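Local coordinates for protein 2-c-methyl-d-erythritol 2,4-cyclodiphosphate synthase (Plasmodium falciparum, PDB 4C81) that probably converts a cytidine diphosphate derivative of methylerythritol phosphate into 2-C-methyl-D-erythritol 2,4-cyclodiphosphate, releasing CMP, in the non-mevalonate route to isoprenoid precursors, at residues Y14-I19 and A170-A175. The protein carries 1 engineered substitution. Residues are numbered along the deposited sequence; the frame is centred on the assembly and turned at random.
With ZN (zinc ion), chain B; ZN (zinc ion), chain C.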
loop_
_atom_site.group_PDB
_atom_site.type_symbol
_atom_site.label_atom_id
_atom_site.label_comp_id
_atom_site.label_asym_id
_atom_site.label_seq_id
_atom_site.Cartn_x
_atom_site.Cartn_y
_atom_site.Cartn_z
ATOM N N TYR A 14 3.825 1.209 7.365
ATOM C CA TYR A 14 3.067 0.031 7.747
ATOM C C TYR A 14 3.338 -0.275 9.212
ATOM O O TYR A 14 4.453 -0.091 9.702
ATOM C CB TYR A 14 3.473 -1.159 6.884
ATOM C CG TYR A 14 2.978 -2.482 7.418
ATOM C CD1 TYR A 14 1.675 -2.893 7.199
ATOM C CD2 TYR A 14 3.824 -3.315 8.145
ATOM C CE1 TYR A 14 1.214 -4.106 7.689
ATOM C CE2 TYR A 14 3.379 -4.533 8.633
ATOM C CZ TYR A 14 2.073 -4.920 8.403
ATOM O OH TYR A 14 1.631 -6.121 8.895
ATOM N N ASP A 15 2.310 -0.730 9.919
ATOM C CA ASP A 15 2.500 -1.241 11.266
ATOM C C ASP A 15 1.449 -2.291 11.589
ATOM O O ASP A 15 0.364 -2.316 10.990
ATOM C CB ASP A 15 2.458 -0.107 12.290
ATOM C CG ASP A 15 3.033 -0.507 13.641
ATOM O OD1 ASP A 15 3.804 -1.497 13.722
ATOM O OD2 ASP A 15 2.706 0.177 14.630
ATOM N N ILE A 16 1.802 -3.167 12.526
ATOM C CA ILE A 16 0.923 -4.220 13.017
ATOM C C ILE A 16 1.211 -4.426 14.501
ATOM O O ILE A 16 2.374 -4.408 14.920
ATOM C CB ILE A 16 1.125 -5.553 12.230
ATOM C CG1 ILE A 16 0.248 -6.674 12.808
ATOM C CG2 ILE A 16 2.598 -5.969 12.221
ATOM C CD1 ILE A 16 0.227 -7.945 11.968
ATOM N N HIS A 17 0.154 -4.594 15.298
ATOM C CA HIS A 17 0.308 -4.984 16.695
ATOM C C HIS A 17 -0.701 -6.046 17.088
ATOM O O HIS A 17 -1.814 -6.087 16.557
ATOM C CB HIS A 17 0.215 -3.768 17.622
ATOM C CG HIS A 17 1.444 -2.912 17.597
ATOM N ND1 HIS A 17 2.646 -3.324 18.130
ATOM C CD2 HIS A 17 1.666 -1.685 17.071
ATOM C CE1 HIS A 17 3.552 -2.378 17.949
ATOM N NE2 HIS A 17 2.982 -1.373 17.309
ATOM N N LYS A 18 -0.277 -6.911 18.008
ATOM C CA LYS A 18 -1.126 -7.952 18.572
ATOM C C LYS A 18 -2.110 -7.324 19.546
ATOM O O LYS A 18 -1.747 -6.429 20.320
ATOM C CB LYS A 18 -0.283 -8.999 19.307
ATOM C CG LYS A 18 0.686 -9.769 18.419
ATOM C CD LYS A 18 1.617 -10.673 19.234
ATOM C CE LYS A 18 0.878 -11.815 19.923
ATOM N NZ LYS A 18 0.130 -12.678 18.963
ATOM N N ILE A 19 -3.353 -7.791 19.497
ATOM C CA ILE A 19 -4.392 -7.295 20.389
ATOM C C ILE A 19 -5.176 -8.429 21.039
ATOM O O ILE A 19 -5.147 -9.577 20.578
ATOM C CB ILE A 19 -5.392 -6.370 19.652
ATOM C CG1 ILE A 19 -6.062 -7.096 18.475
ATOM C CG2 ILE A 19 -4.695 -5.107 19.174
ATOM C CD1 ILE A 19 -7.400 -6.514 18.092
ATOM N N ALA A 170 -4.681 -9.466 15.730
ATOM C CA ALA A 170 -3.869 -8.295 15.426
ATOM C C ALA A 170 -4.677 -7.234 14.687
ATOM O O ALA A 170 -5.774 -7.503 14.196
ATOM C CB ALA A 170 -2.650 -8.701 14.602
ATOM N N ILE A 171 -4.116 -6.029 14.624
ATOM C CA ILE A 171 -4.640 -4.940 13.793
ATOM C C ILE A 171 -3.479 -4.323 13.019
ATOM O O ILE A 171 -2.336 -4.338 13.486
ATOM C CB ILE A 171 -5.352 -3.852 14.630
ATOM C CG1 ILE A 171 -4.443 -3.311 15.745
ATOM C CG2 ILE A 171 -6.648 -4.410 15.229
ATOM C CD1 ILE A 171 -5.026 -2.132 16.497
ATOM N N GLU A 172 -3.760 -3.786 11.839
ATOM C CA GLU A 172 -2.690 -3.201 11.031
ATOM C C GLU A 172 -3.110 -1.913 10.345
ATOM O O GLU A 172 -4.300 -1.596 10.236
ATOM C CB GLU A 172 -2.089 -4.222 10.049
ATOM C CG GLU A 172 -2.968 -4.699 8.911
ATOM C CD GLU A 172 -2.267 -5.751 8.039
ATOM O OE1 GLU A 172 -1.344 -6.434 8.541
ATOM O OE2 GLU A 172 -2.642 -5.889 6.855
ATOM N N CYS A 173 -2.106 -1.143 9.940
ATOM C CA CYS A 173 -2.320 0.183 9.369
ATOM C C CYS A 173 -1.359 0.405 8.211
ATOM O O CYS A 173 -0.178 0.059 8.308
ATOM C CB CYS A 173 -2.093 1.270 10.433
ATOM S SG CYS A 173 -2.589 2.924 9.896
ATOM N N PHE A 174 -1.881 0.969 7.122
ATOM C CA PHE A 174 -1.079 1.521 6.037
ATOM C C PHE A 174 -1.315 3.020 5.989
ATOM O O PHE A 174 -2.447 3.462 5.849
ATOM C CB PHE A 174 -1.481 0.912 4.692
ATOM C CG PHE A 174 -1.083 -0.519 4.538
ATOM C CD1 PHE A 174 -1.868 -1.527 5.075
ATOM C CD2 PHE A 174 0.080 -0.862 3.866
ATOM C CE1 PHE A 174 -1.502 -2.864 4.939
ATOM C CE2 PHE A 174 0.448 -2.195 3.723
ATOM C CZ PHE A 174 -0.341 -3.192 4.263
ATOM N N ALA A 175 -0.248 3.799 6.113
ATOM C CA ALA A 175 -0.338 5.251 6.038
ATOM C C ALA A 175 0.378 5.706 4.774
ATOM O O ALA A 175 1.522 5.339 4.557
ATOM C CB ALA A 175 0.298 5.886 7.265
HETATM ZN ZN ZN B . 3.906 0.113 16.248
HETATM ZN ZN ZN C . -0.652 -8.585 7.895
HETATM O O HOH W 1 5.661 0.072 15.764
#
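The zinc-bearing strand of the IspF active site, residues 14-19, pairs antiparallel with residues 170-175 in the middle of the subunit's mixed sheet. Asp15 and Cys173 exchange two backbone hydrogen bonds (Cys173 N to Asp15 O 2.9 Å), and His17 and Ile171 form a second such pair. Alternation along the strand puts Asp15 and His17 on one face, where Asp15 OD2 and His17 NE2 each bind zinc at 2.0 Å; His67 and a water complete the site, next to the bound CDP. Lys157 of a second subunit forms a salt bridge with Asp15 OD1. The opposite face, carrying Tyr14, Ile16, Glu172 and Phe174, packs against neighbouring subunits of the trimer. There the Tyr14 hydroxyl donates to Glu172 OE1 (3.0 Å) from above the carboxylate plane, which stands 83° from the phenol ring. The same oxygen also binds another zinc, at 2.4 Å, and His159 of the second subunit is among that ion's other ligands. The Tyr14 ring meets Phe174 obliquely, planes 53° apart, with Tyr14 CD1 3.6 Å above one face of the Phe174 ring, toward its rim. Phe174 in turn meets its counterparts from both other subunits edge-to-face. Ile19 CD1 touches Ile171 CG2 at 3.6 Å.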